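Local coordinates for esterase E25 (Uncultured bacterium, PDB 4Q05), which probably hydrolyses carboxylic ester bonds as a dimeric member of the bacterial hormone-sensitive lipase family, with an alpha/beta hydrolase fold, at residues M239-G243 / D244-I248; A82-T85 / Q86-G90; D168-P172 / P173-A177; P342-Q345 / H346-E350; G90-D93 / M94-I98. One frame throughout, in Å; residues are numbered along the deposited sequence. Where two conformers were deposited one is given.

Contact 1: M239-G243 / D244-I248; sequences MSKTG and DSYYI
Tyr247 and Lys241 are joined by a short hydrogen bond: the phenol OH of Tyr247 donates to the carbonyl O of Lys241 at 2.7 Å, from 22° off the carbonyl plane. The second bond is backbone to backbone, Tyr246 N to Gly243 O at 3.0 Å. It is bent, and the donor stands well above the plane of the carbonyl group. Lys241 itself is the centre of an inverse gamma turn, with a weak bond from Thr242 N to Ser240 O.

Van der Waals contacts flank these bonds. The extended aliphatic chain of Lys241 runs obliquely past Tyr247, its CG 3.4 Å from Tyr247 OH and its CE 3.6 Å from Tyr247 CE1. Beyond them, Lys241 NZ forms a salt bridge with Asp260. In the alpha/beta hydrolase fold this segment follows strand 229-235 and leads into the short helix 244-248, at the dimer interface: Asp244 OD2 is hydrogen-bonded to Thr300 OG1 and salt-bridged to Arg301, both of the second subunit.

The ring of Tyr246 lies against the backbone of the turn. Thr242 O sits at its edge, 3.4 Å from Tyr246 CE2, while Ser240 O comes in obliquely. Met239, bent at its second and third torsions, crosses Tyr246 at about a right angle and sets its CE 3.5 Å from the Tyr246 OH, which is hydrogen-bonded to Asp238 O. At Gly243 (phi 141°, psi 122°) any CB would probably collide with the carbonyl O before it and press on Tyr246 CD2.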
loop_
_atom_site.group_PDB
_atom_site.type_symbol
_atom_site.label_atom_id
_atom_site.label_comp_id
_atom_site.label_asym_id
_atom_site.label_seq_id
_atom_site.Cartn_x
_atom_site.Cartn_y
_atom_site.Cartn_z
ATOM N N MET A 239 14.543 6.245 -9.593
ATOM C CA MET A 239 14.748 7.694 -9.552
ATOM C C MET A 239 14.588 8.383 -10.904
ATOM O O MET A 239 14.832 9.576 -11.012
ATOM C CB MET A 239 16.093 8.051 -8.925
ATOM C CG MET A 239 16.290 7.484 -7.507
ATOM S SD MET A 239 14.872 7.768 -6.404
ATOM C CE MET A 239 14.690 9.555 -6.489
ATOM N N SER A 240 14.201 7.638 -11.937
ATOM C CA SER A 240 13.671 8.281 -13.130
ATOM C C SER A 240 12.318 8.800 -12.702
ATOM O O SER A 240 11.811 8.402 -11.654
ATOM C CB SER A 240 13.522 7.293 -14.294
ATOM O OG SER A 240 12.540 6.312 -14.013
ATOM N N LYS A 241 11.718 9.679 -13.494
ATOM C CA LYS A 241 10.413 10.181 -13.133
ATOM C C LYS A 241 9.360 9.196 -13.618
ATOM O O LYS A 241 8.512 9.507 -14.460
ATOM C CB LYS A 241 10.172 11.591 -13.670
ATOM C CG LYS A 241 9.107 12.331 -12.873
ATOM C CD LYS A 241 8.889 13.744 -13.367
ATOM C CE LYS A 241 7.751 14.408 -12.589
ATOM N NZ LYS A 241 7.482 15.782 -13.101
ATOM N N THR A 242 9.441 7.989 -13.073
ATOM C CA THR A 242 8.502 6.941 -13.404
ATOM C C THR A 242 7.846 6.518 -12.106
ATOM O O THR A 242 8.534 6.143 -11.161
ATOM C CB THR A 242 9.222 5.734 -14.008
ATOM O OG1 THR A 242 10.053 6.166 -15.092
ATOM C CG2 THR A 242 8.211 4.687 -14.497
ATOM N N GLY A 243 6.522 6.601 -12.066
ATOM C CA GLY A 243 5.763 6.268 -10.879
ATOM C C GLY A 243 4.616 7.245 -10.714
ATOM O O GLY A 243 4.834 8.455 -10.653
ATOM N N ASP A 244 3.394 6.718 -10.673
ATOM C CA ASP A 244 2.196 7.528 -10.485
ATOM C C ASP A 244 2.384 8.607 -9.417
ATOM O O ASP A 244 2.009 9.761 -9.616
ATOM C CB ASP A 244 1.018 6.634 -10.081
ATOM C CG ASP A 244 0.239 6.102 -11.277
ATOM O OD1 ASP A 244 0.622 6.385 -12.428
ATOM O OD2 ASP A 244 -0.768 5.395 -11.056
ATOM N N SER A 245 2.949 8.224 -8.278
ATOM C CA SER A 245 3.006 9.142 -7.148
ATOM C C SER A 245 3.849 10.382 -7.441
ATOM O O SER A 245 3.600 11.448 -6.882
ATOM C CB SER A 245 3.485 8.433 -5.870
ATOM O OG SER A 245 4.779 7.844 -6.026
ATOM N N TYR A 246 4.854 10.249 -8.298
ATOM C CA TYR A 246 5.605 11.434 -8.734
ATOM C C TYR A 246 4.660 12.480 -9.320
ATOM O O TYR A 246 4.898 13.676 -9.216
ATOM C CB TYR A 246 6.638 11.057 -9.797
ATOM C CG TYR A 246 7.923 10.468 -9.273
ATOM C CD1 TYR A 246 8.576 11.028 -8.182
ATOM C CD2 TYR A 246 8.498 9.365 -9.885
ATOM C CE1 TYR A 246 9.782 10.504 -7.717
ATOM C CE2 TYR A 246 9.699 8.830 -9.428
ATOM C CZ TYR A 246 10.330 9.412 -8.343
ATOM O OH TYR A 246 11.505 8.890 -7.883
ATOM N N TYR A 247 3.589 12.020 -9.955
ATOM C CA TYR A 247 2.668 12.926 -10.638
ATOM C C TYR A 247 1.458 13.226 -9.770
ATOM O O TYR A 247 1.100 14.384 -9.558
ATOM C CB TYR A 247 2.271 12.341 -11.999
ATOM C CG TYR A 247 3.484 12.113 -12.883
ATOM C CD1 TYR A 247 3.960 13.113 -13.728
ATOM C CD2 TYR A 247 4.168 10.906 -12.855
ATOM C CE1 TYR A 247 5.089 12.906 -14.532
ATOM C CE2 TYR A 247 5.286 10.697 -13.640
ATOM C CZ TYR A 247 5.744 11.691 -14.476
ATOM O OH TYR A 247 6.871 11.449 -15.250
ATOM N N ILE A 248 0.857 12.170 -9.233
ATOM C CA ILE A 248 -0.311 12.314 -8.390
ATOM C C ILE A 248 -0.003 13.082 -7.110
ATOM O O ILE A 248 -0.804 13.911 -6.660
ATOM C CB ILE A 248 -0.877 10.937 -8.013
ATOM C CG1 ILE A 248 -1.310 10.171 -9.276
ATOM C CG2 ILE A 248 -2.036 11.093 -7.022
ATOM C CD1 ILE A 248 -1.923 8.789 -8.992
#

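Contact 2: A82-T85 / Q86-G90; sequences AAIT and QLDEG
Residues 82-85 and 86-88 continue helix 77-88, tied by the i to i+4 bonds Gln86 N to Ala82 O (3.0 Å), Leu87 N to Ala83 O (2.9 Å) and Asp88 N to Ile84 O (2.8 Å), and the chain leaves the helix through Glu89 and Gly90. The last bond is the most bent of the three, at 142° about the hydrogen, and Asp88 N also makes a weak bond with Thr85 O as the helix nears its end.

Among the side chains, Ile84 and Asp88 lie alongside each other and point the same way. The CG2 branch of Ile84, trans to the amide N of the same residue, reaches Asp88 OD2 at 3.5 Å, a methyl against a carboxylate oxygen. The other oxygen, OD1, accepts a hydrogen bond from the backbone N of Asn144. With an alanine here in place of Asp88 the carboxylate is gone, and the Asn144 amide is likely to lose its acceptor, leaving the end of the helix less firmly tied to that loop. Leu87 leans over the backbone instead, its CG 3.4 Å from Ala83 O. Thr85 OG1 turns back to Arg81 O, one turn earlier.

Beyond the helix, Leu87 meets Leu143, and Ile84 packs on Val142 and on Pro173 of the loop between strand 164-168 and helix 179-194.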
loop_
_atom_site.group_PDB
_atom_site.type_symbol
_atom_site.label_atom_id
_atom_site.label_comp_id
_atom_site.label_asym_id
_atom_site.label_seq_id
_atom_site.Cartn_x
_atom_site.Cartn_y
_atom_site.Cartn_z
ATOM N N ALA A 82 26.377 24.469 -0.705
ATOM C CA ALA A 82 25.475 25.430 -0.070
ATOM C C ALA A 82 24.058 24.882 0.078
ATOM O O ALA A 82 23.435 25.025 1.136
ATOM C CB ALA A 82 25.453 26.744 -0.848
ATOM N N ALA A 83 23.532 24.281 -0.989
ATOM C CA ALA A 83 22.193 23.702 -0.934
ATOM C C ALA A 83 22.138 22.655 0.173
ATOM O O ALA A 83 21.201 22.613 0.970
ATOM C CB ALA A 83 21.828 23.072 -2.272
ATOM N N ILE A 84 23.165 21.818 0.215
ATOM C CA ILE A 84 23.197 20.676 1.121
ATOM C C ILE A 84 23.192 21.143 2.570
ATOM O O ILE A 84 22.365 20.712 3.371
ATOM C CB ILE A 84 24.414 19.778 0.831
ATOM C CG1 ILE A 84 24.164 18.985 -0.456
ATOM C CG2 ILE A 84 24.678 18.839 1.997
ATOM C CD1 ILE A 84 25.399 18.326 -1.060
ATOM N N THR A 85 24.120 22.034 2.895
ATOM C CA THR A 85 24.158 22.663 4.204
ATOM C C THR A 85 22.800 23.227 4.581
ATOM O O THR A 85 22.299 22.977 5.671
ATOM C CB THR A 85 25.170 23.805 4.215
ATOM O OG1 THR A 85 26.481 23.263 4.035
ATOM C CG2 THR A 85 25.103 24.560 5.544
ATOM N N GLN A 86 22.200 23.985 3.669
ATOM C CA GLN A 86 20.895 24.596 3.927
ATOM C C GLN A 86 19.834 23.542 4.248
ATOM O O GLN A 86 19.090 23.677 5.217
ATOM C CB GLN A 86 20.460 25.447 2.734
ATOM C CG GLN A 86 19.006 25.895 2.763
ATOM C CD GLN A 86 18.523 26.403 1.406
ATOM O OE1 GLN A 86 19.327 26.776 0.545
ATOM N NE2 GLN A 86 17.205 26.406 1.207
ATOM N N LEU A 87 19.762 22.493 3.436
ATOM C CA LEU A 87 18.763 21.454 3.649
ATOM C C LEU A 87 19.021 20.616 4.902
ATOM O O LEU A 87 18.084 20.096 5.488
ATOM C CB LEU A 87 18.636 20.560 2.413
ATOM C CG LEU A 87 18.045 21.329 1.233
ATOM C CD1 LEU A 87 18.113 20.510 -0.029
ATOM C CD2 LEU A 87 16.610 21.743 1.544
ATOM N N ASP A 88 20.284 20.499 5.306
ATOM C CA ASP A 88 20.650 19.694 6.475
ATOM C C ASP A 88 20.530 20.489 7.770
ATOM O O ASP A 88 20.735 19.961 8.863
ATOM C CB ASP A 88 22.091 19.189 6.364
ATOM C CG ASP A 88 22.238 18.013 5.420
ATOM O OD1 ASP A 88 21.210 17.416 5.030
ATOM O OD2 ASP A 88 23.396 17.675 5.094
ATOM N N GLU A 89 20.211 21.768 7.639
ATOM C CA GLU A 89 20.198 22.659 8.788
ATOM C C GLU A 89 19.281 22.119 9.879
ATOM O O GLU A 89 18.138 21.751 9.608
ATOM C CB GLU A 89 19.739 24.043 8.345
ATOM C CG GLU A 89 20.110 25.173 9.272
ATOM C CD GLU A 89 20.006 26.516 8.573
ATOM O OE1 GLU A 89 20.916 26.835 7.775
ATOM O OE2 GLU A 89 19.007 27.235 8.803
ATOM N N GLY A 90 19.791 22.051 11.103
ATOM C CA GLY A 90 18.978 21.671 12.247
ATOM C C GLY A 90 18.824 20.176 12.465
ATOM O O GLY A 90 18.270 19.743 13.475
#

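Contact 3: D168-P172 / P173-A177; sequences DYRMP and PSHPA
The carbonyl O of His175 accepts a bond from a water at 2.6 Å, and the same water donates to Arg170 O at 2.9 Å, so it bridges the carbonyls of Arg170 and His175. Alongside that bridge, His175 N donates to Met171 O at 3.0 Å, a moderately bent bond whose donor stands above the carbonyl plane.

The side chains of Arg170 and His175 cross at about a right angle. Arg170 CG lies over the centre of the imidazole in a CH-pi contact, 3.9 Å from the ring centroid and 11° off the normal, while Arg170 CB approaches His175 CG at 3.6 Å. A bend at the third torsion of Arg170 (-60°) turns its guanidinium steeply to the ring, with planes 63° apart, and NH2 forms a salt bridge with Asp183. An alanine in place of His175 would take away the flat surface under Arg170 CG and is likely to leave the arginine chain freer to move.

The peptide bond between Pro172 and Pro173 is cis, which folds the chain back sharply; Pro173 then packs on Glu77 and Trp80 of helix 77-88. This proline-rich turn joins strand 164-168 to helix 179-194, a strand-to-helix connection of the alpha/beta hydrolase fold.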
loop_
_atom_site.group_PDB
_atom_site.type_symbol
_atom_site.label_atom_id
_atom_site.label_comp_id
_atom_site.label_asym_id
_atom_site.label_seq_id
_atom_site.Cartn_x
_atom_site.Cartn_y
_atom_site.Cartn_z
ATOM N N ASP A 168 27.634 6.361 7.733
ATOM C CA ASP A 168 27.775 7.718 7.245
ATOM C C ASP A 168 28.614 7.649 5.967
ATOM O O ASP A 168 29.785 8.029 5.933
ATOM C CB ASP A 168 28.448 8.551 8.330
ATOM C CG ASP A 168 28.775 9.950 7.881
ATOM O OD1 ASP A 168 28.191 10.437 6.890
ATOM O OD2 ASP A 168 29.623 10.571 8.540
ATOM N N TYR A 169 27.995 7.136 4.916
ATOM C CA TYR A 169 28.698 6.861 3.681
ATOM C C TYR A 169 29.039 8.143 2.957
ATOM O O TYR A 169 28.337 9.149 3.085
ATOM C CB TYR A 169 27.852 5.954 2.783
ATOM C CG TYR A 169 26.394 6.366 2.684
ATOM C CD1 TYR A 169 25.990 7.350 1.793
ATOM C CD2 TYR A 169 25.424 5.768 3.484
ATOM C CE1 TYR A 169 24.659 7.730 1.688
ATOM C CE2 TYR A 169 24.079 6.141 3.390
ATOM C CZ TYR A 169 23.710 7.123 2.484
ATOM O OH TYR A 169 22.391 7.491 2.365
ATOM N N ARG A 170 30.119 8.097 2.187
ATOM C CA ARG A 170 30.572 9.259 1.435
ATOM C C ARG A 170 29.587 9.551 0.313
ATOM O O ARG A 170 29.117 8.631 -0.365
ATOM C CB ARG A 170 31.977 9.007 0.853
ATOM C CG ARG A 170 33.122 8.996 1.875
ATOM C CD ARG A 170 34.432 8.471 1.244
ATOM N NE ARG A 170 34.260 7.111 0.742
ATOM C CZ ARG A 170 34.807 6.626 -0.372
ATOM N NH1 ARG A 170 35.590 7.387 -1.127
ATOM N NH2 ARG A 170 34.567 5.365 -0.731
ATOM N N MET A 171 29.292 10.831 0.103
ATOM C CA MET A 171 28.280 11.230 -0.860
ATOM C C MET A 171 28.802 12.261 -1.854
ATOM O O MET A 171 29.756 12.977 -1.567
ATOM C CB MET A 171 27.079 11.837 -0.121
ATOM C CG MET A 171 26.254 10.852 0.694
ATOM S SD MET A 171 24.854 11.705 1.484
ATOM C CE MET A 171 25.724 12.735 2.668
ATOM N N PRO A 172 28.155 12.362 -3.023
ATOM C CA PRO A 172 28.438 13.499 -3.904
ATOM C C PRO A 172 28.057 14.786 -3.176
ATOM O O PRO A 172 27.242 14.733 -2.243
ATOM C CB PRO A 172 27.493 13.276 -5.092
ATOM C CG PRO A 172 27.048 11.853 -4.999
ATOM C CD PRO A 172 27.085 11.499 -3.541
ATOM N N PRO A 173 28.594 15.940 -3.614
ATOM C CA PRO A 173 29.460 16.123 -4.787
ATOM C C PRO A 173 30.928 15.785 -4.530
ATOM O O PRO A 173 31.648 15.521 -5.489
ATOM C CB PRO A 173 29.339 17.626 -5.065
ATOM C CG PRO A 173 29.133 18.223 -3.724
ATOM C CD PRO A 173 28.207 17.238 -3.027
ATOM N N SER A 174 31.360 15.804 -3.272
ATOM C CA SER A 174 32.768 15.584 -2.941
ATOM C C SER A 174 33.206 14.169 -3.280
ATOM O O SER A 174 34.342 13.952 -3.689
ATOM C CB SER A 174 33.031 15.857 -1.454
ATOM O OG SER A 174 32.658 17.179 -1.086
ATOM N N HIS A 175 32.306 13.203 -3.089
ATOM C CA HIS A 175 32.622 11.799 -3.351
ATOM C C HIS A 175 31.595 11.184 -4.272
ATOM O O HIS A 175 30.573 10.644 -3.818
ATOM C CB HIS A 175 32.715 10.991 -2.047
ATOM C CG HIS A 175 33.526 11.664 -0.986
ATOM N ND1 HIS A 175 34.897 11.540 -0.904
ATOM C CD2 HIS A 175 33.160 12.485 0.026
ATOM C CE1 HIS A 175 35.338 12.245 0.124
ATOM N NE2 HIS A 175 34.304 12.828 0.706
ATOM N N PRO A 176 31.865 11.255 -5.579
ATOM C CA PRO A 176 30.919 10.759 -6.580
ATOM C C PRO A 176 30.646 9.283 -6.370
ATOM O O PRO A 176 31.500 8.559 -5.844
ATOM C CB PRO A 176 31.667 10.980 -7.898
ATOM C CG PRO A 176 32.597 12.123 -7.614
ATOM C CD PRO A 176 33.033 11.917 -6.190
ATOM N N ALA A 177 29.458 8.838 -6.754
ATOM C CA ALA A 177 29.183 7.413 -6.777
ATOM C C ALA A 177 30.343 6.764 -7.542
ATOM O O ALA A 177 30.919 7.400 -8.424
ATOM C CB ALA A 177 27.869 7.158 -7.475
HETATM O O HOH W 1 29.070 8.601 -3.312
#

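Contact 4: P342-Q345 / H346-E350; sequences PETQ and HAFAE
His346, Gln345 and Thr344 bury much of the surface between these two turns of helix 342-358. His346 N donates to Pro342 O at 2.9 Å, closing the first turn, and His346 CB rests 3.3 Å from that same oxygen. With CG anti to the backbone N (chi1 171°), the imidazole leads away from residues 342-345, and the side chain packs on Gln317 of the second subunit. The carbonyl O of Gln345 takes the bond from Ala349 N at 3.1 Å.

The helix is the last of the alpha/beta hydrolase fold here; it lies against strand 322-327, an outermost strand of the sheet within the chain, through Glu343 and Ala347 on Tyr327.

Thr344 meets Phe348 side by side, both side chains pointing the same way. The methyl CG2 of Thr344 comes to 3.8 Å from Phe348 CD2, and Thr344 O lies at the edge of the ring, near its plane, while also accepting Phe348 N at 3.1 Å. The hydroxyl, on the other branch, bonds to Tyr335 O. Phe348 goes on to pack against Val155, Ile156 and Leu159 of helix 151-160, and Glu343 OE1 is hydrogen-bonded to Ser51 OG.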
loop_
_atom_site.group_PDB
_atom_site.type_symbol
_atom_site.label_atom_id
_atom_site.label_comp_id
_atom_site.label_asym_id
_atom_site.label_seq_id
_atom_site.Cartn_x
_atom_site.Cartn_y
_atom_site.Cartn_z
ATOM N N PRO A 342 0.775 7.437 16.555
ATOM C CA PRO A 342 0.435 6.010 16.546
ATOM C C PRO A 342 0.954 5.286 15.305
ATOM O O PRO A 342 1.298 4.122 15.423
ATOM C CB PRO A 342 -1.096 6.019 16.598
ATOM C CG PRO A 342 -1.393 7.245 17.476
ATOM C CD PRO A 342 -0.330 8.275 17.072
ATOM N N GLU A 343 1.012 5.954 14.155
ATOM C CA GLU A 343 1.497 5.320 12.925
ATOM C C GLU A 343 2.928 4.837 13.098
ATOM O O GLU A 343 3.288 3.733 12.714
ATOM C CB GLU A 343 1.447 6.308 11.750
ATOM C CG GLU A 343 0.037 6.604 11.240
ATOM C CD GLU A 343 -0.676 7.696 12.033
ATOM O OE1 GLU A 343 -0.122 8.185 13.043
ATOM O OE2 GLU A 343 -1.804 8.075 11.639
ATOM N N THR A 344 3.743 5.703 13.671
ATOM C CA THR A 344 5.145 5.420 13.917
ATOM C C THR A 344 5.318 4.338 14.966
ATOM O O THR A 344 6.127 3.421 14.807
ATOM C CB THR A 344 5.847 6.715 14.368
ATOM O OG1 THR A 344 5.757 7.669 13.309
ATOM C CG2 THR A 344 7.300 6.469 14.720
ATOM N N GLN A 345 4.556 4.422 16.049
ATOM C CA GLN A 345 4.652 3.410 17.093
ATOM C C GLN A 345 4.261 2.051 16.540
ATOM O O GLN A 345 4.883 1.041 16.848
ATOM C CB GLN A 345 3.757 3.763 18.282
ATOM C CG GLN A 345 4.169 5.023 19.006
ATOM C CD GLN A 345 3.221 5.358 20.126
ATOM O OE1 GLN A 345 2.092 4.862 20.167
ATOM N NE2 GLN A 345 3.668 6.198 21.048
ATOM N N HIS A 346 3.226 2.030 15.712
ATOM C CA HIS A 346 2.782 0.772 15.125
ATOM C C HIS A 346 3.839 0.261 14.142
ATOM O O HIS A 346 4.260 -0.903 14.190
ATOM C CB HIS A 346 1.455 0.983 14.402
ATOM C CG HIS A 346 1.024 -0.194 13.583
ATOM N ND1 HIS A 346 1.008 -1.478 14.078
ATOM C CD2 HIS A 346 0.580 -0.275 12.306
ATOM C CE1 HIS A 346 0.573 -2.304 13.138
ATOM N NE2 HIS A 346 0.308 -1.597 12.057
ATOM N N ALA A 347 4.279 1.149 13.261
ATOM C CA ALA A 347 5.200 0.755 12.204
ATOM C C ALA A 347 6.424 0.041 12.785
ATOM O O ALA A 347 6.859 -1.003 12.292
ATOM C CB ALA A 347 5.631 1.981 11.425
ATOM N N PHE A 348 6.979 0.606 13.846
ATOM C CA PHE A 348 8.220 0.065 14.383
ATOM C C PHE A 348 7.994 -1.087 15.348
ATOM O O PHE A 348 8.855 -1.942 15.515
ATOM C CB PHE A 348 9.084 1.193 14.936
ATOM C CG PHE A 348 9.623 2.069 13.853
ATOM C CD1 PHE A 348 10.642 1.609 13.032
ATOM C CD2 PHE A 348 9.044 3.293 13.577
ATOM C CE1 PHE A 348 11.113 2.391 11.988
ATOM C CE2 PHE A 348 9.519 4.085 12.543
ATOM C CZ PHE A 348 10.551 3.629 11.744
ATOM N N ALA A 349 6.811 -1.146 15.948
ATOM C CA ALA A 349 6.419 -2.380 16.618
ATOM C C ALA A 349 6.332 -3.529 15.595
ATOM O O ALA A 349 6.797 -4.640 15.856
ATOM C CB ALA A 349 5.098 -2.200 17.366
ATOM N N GLU A 350 5.771 -3.252 14.420
ATOM C CA GLU A 350 5.758 -4.238 13.340
ATOM C C GLU A 350 7.185 -4.586 12.890
ATOM O O GLU A 350 7.497 -5.749 12.660
ATOM C CB GLU A 350 4.940 -3.730 12.148
ATOM C CG GLU A 350 3.440 -3.568 12.437
ATOM C CD GLU A 350 2.665 -4.893 12.439
ATOM O OE1 GLU A 350 3.254 -5.965 12.168
ATOM O OE2 GLU A 350 1.449 -4.849 12.716
#

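Contact 5: G90-D93 / M94-I98; sequences GKVD and MAREI
Arg96 N donates to Val92 O at 2.9 Å in a nearly straight bond (171°), the most linear of four i to i+4 bonds here. The others run from Met94 N to Gly90 O, Ala95 N to Lys91 O and Glu97 N to Asp93 O. Together they form the first turns of helix 91-102, with Gly90 as its N-cap; the positive phi of Gly90 (84°) suits a residue without a side chain.

The ends of Arg96 and Lys91 find partners outside the two turns. Arg96 NH2 makes a salt bridge with Glu147, and Lys91 NZ reaches back to Leu87 O near the end of the preceding helix 77-88, tying the two helices across their junction.

Val92 and Arg96 lie side by side and point the same way, the arginine extended from CG to NE. A chi1 of 173° swings CG1 of Val92 to the far side from its own amide N and over one face of the guanidinium, offset toward its rim and 3.7 Å from Arg96 NE. On another side of the helix, Lys91, Met94 and Ala95 meet Ile151 of helix 151-160, and Ile98 touches Ile154. At the N-terminal end, the extended chain of Met94 passes the cap residue, its CG 3.2 Å from Gly90 O.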
loop_
_atom_site.group_PDB
_atom_site.type_symbol
_atom_site.label_atom_id
_atom_site.label_comp_id
_atom_site.label_asym_id
_atom_site.label_seq_id
_atom_site.Cartn_x
_atom_site.Cartn_y
_atom_site.Cartn_z
ATOM N N GLY A 90 19.791 22.051 11.103
ATOM C CA GLY A 90 18.978 21.671 12.247
ATOM C C GLY A 90 18.824 20.176 12.465
ATOM O O GLY A 90 18.270 19.743 13.475
ATOM N N LYS A 91 19.310 19.377 11.521
ATOM C CA LYS A 91 19.151 17.932 11.611
ATOM C C LYS A 91 19.941 17.375 12.782
ATOM O O LYS A 91 19.443 16.534 13.530
ATOM C CB LYS A 91 19.605 17.262 10.320
ATOM C CG LYS A 91 18.791 17.640 9.102
ATOM C CD LYS A 91 17.575 16.773 8.978
ATOM C CE LYS A 91 16.962 16.925 7.600
ATOM N NZ LYS A 91 16.716 18.356 7.279
ATOM N N VAL A 92 21.175 17.834 12.945
ATOM C CA VAL A 92 21.990 17.339 14.044
ATOM C C VAL A 92 21.311 17.671 15.367
ATOM O O VAL A 92 21.197 16.816 16.248
ATOM C CB VAL A 92 23.414 17.904 14.017
ATOM C CG1 VAL A 92 24.165 17.487 15.274
ATOM C CG2 VAL A 92 24.155 17.431 12.757
ATOM N N ASP A 93 20.834 18.907 15.491
ATOM C CA ASP A 93 20.140 19.340 16.703
ATOM C C ASP A 93 18.940 18.457 17.009
ATOM O O ASP A 93 18.770 18.014 18.143
ATOM C CB ASP A 93 19.722 20.809 16.599
ATOM C CG ASP A 93 20.910 21.748 16.602
ATOM O OD1 ASP A 93 21.953 21.383 17.194
ATOM O OD2 ASP A 93 20.802 22.848 16.012
ATOM N N MET A 94 18.113 18.184 16.003
ATOM C CA MET A 94 16.972 17.300 16.214
ATOM C C MET A 94 17.442 15.927 16.691
ATOM O O MET A 94 16.869 15.342 17.615
ATOM C CB MET A 94 16.136 17.157 14.939
ATOM C CG MET A 94 15.509 18.468 14.464
ATOM S SD MET A 94 14.724 18.374 12.838
ATOM C CE MET A 94 14.504 20.119 12.474
ATOM N N ALA A 95 18.488 15.415 16.051
ATOM C CA ALA A 95 18.993 14.078 16.363
ATOM C C ALA A 95 19.396 13.982 17.826
ATOM O O ALA A 95 18.971 13.078 18.542
ATOM C CB ALA A 95 20.170 13.739 15.468
ATOM N N ARG A 96 20.214 14.930 18.265
ATOM C CA ARG A 96 20.673 14.947 19.646
ATOM C C ARG A 96 19.514 15.115 20.619
ATOM O O ARG A 96 19.493 14.502 21.685
ATOM C CB ARG A 96 21.686 16.064 19.839
ATOM C CG ARG A 96 22.886 15.913 18.936
ATOM C CD ARG A 96 24.006 16.855 19.320
ATOM N NE ARG A 96 25.254 16.479 18.665
ATOM C CZ ARG A 96 26.311 17.277 18.564
ATOM N NH1 ARG A 96 26.268 18.503 19.071
ATOM N NH2 ARG A 96 27.408 16.850 17.948
ATOM N N GLU A 97 18.542 15.939 20.247
ATOM C CA GLU A 97 17.401 16.167 21.118
ATOM C C GLU A 97 16.610 14.883 21.323
ATOM O O GLU A 97 16.276 14.531 22.454
ATOM C CB GLU A 97 16.497 17.268 20.563
ATOM C CG GLU A 97 15.328 17.628 21.481
ATOM C CD GLU A 97 15.771 18.182 22.836
ATOM O OE1 GLU A 97 16.958 18.560 22.984
ATOM O OE2 GLU A 97 14.921 18.239 23.754
ATOM N N ILE A 98 16.304 14.181 20.235
ATOM C CA ILE A 98 15.600 12.915 20.361
ATOM C C ILE A 98 16.435 11.952 21.195
ATOM O O ILE A 98 15.903 11.234 22.046
ATOM C CB ILE A 98 15.334 12.252 19.006
ATOM C CG1 ILE A 98 14.707 13.239 18.022
ATOM C CG2 ILE A 98 14.433 11.056 19.190
ATOM C CD1 ILE A 98 13.213 13.338 18.128
#

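How the contacts relate
Contacts 2 and 5 share Gly90, where helix 77-88 gives way to helix 91-102; their centres are 14 Å apart. Contact 2 also touches contact 3: Ile84 CD1 packs on Pro173 CD at 3.6 Å, joining the first helix to the cis-proline turn. The remaining pairs do not meet, although contact 5 comes within about 10 Å, nearest atoms, of both contact 3 and contact 4. Contacts 1 and 4, with centres 26 Å apart, each reach the second subunit. Met239 of contact 1 lies near the probable nucleophile elbow around Ser206 without touching it, whereas the side chain of His346 in contact 4 is about 7 Å from a bound sodium ion.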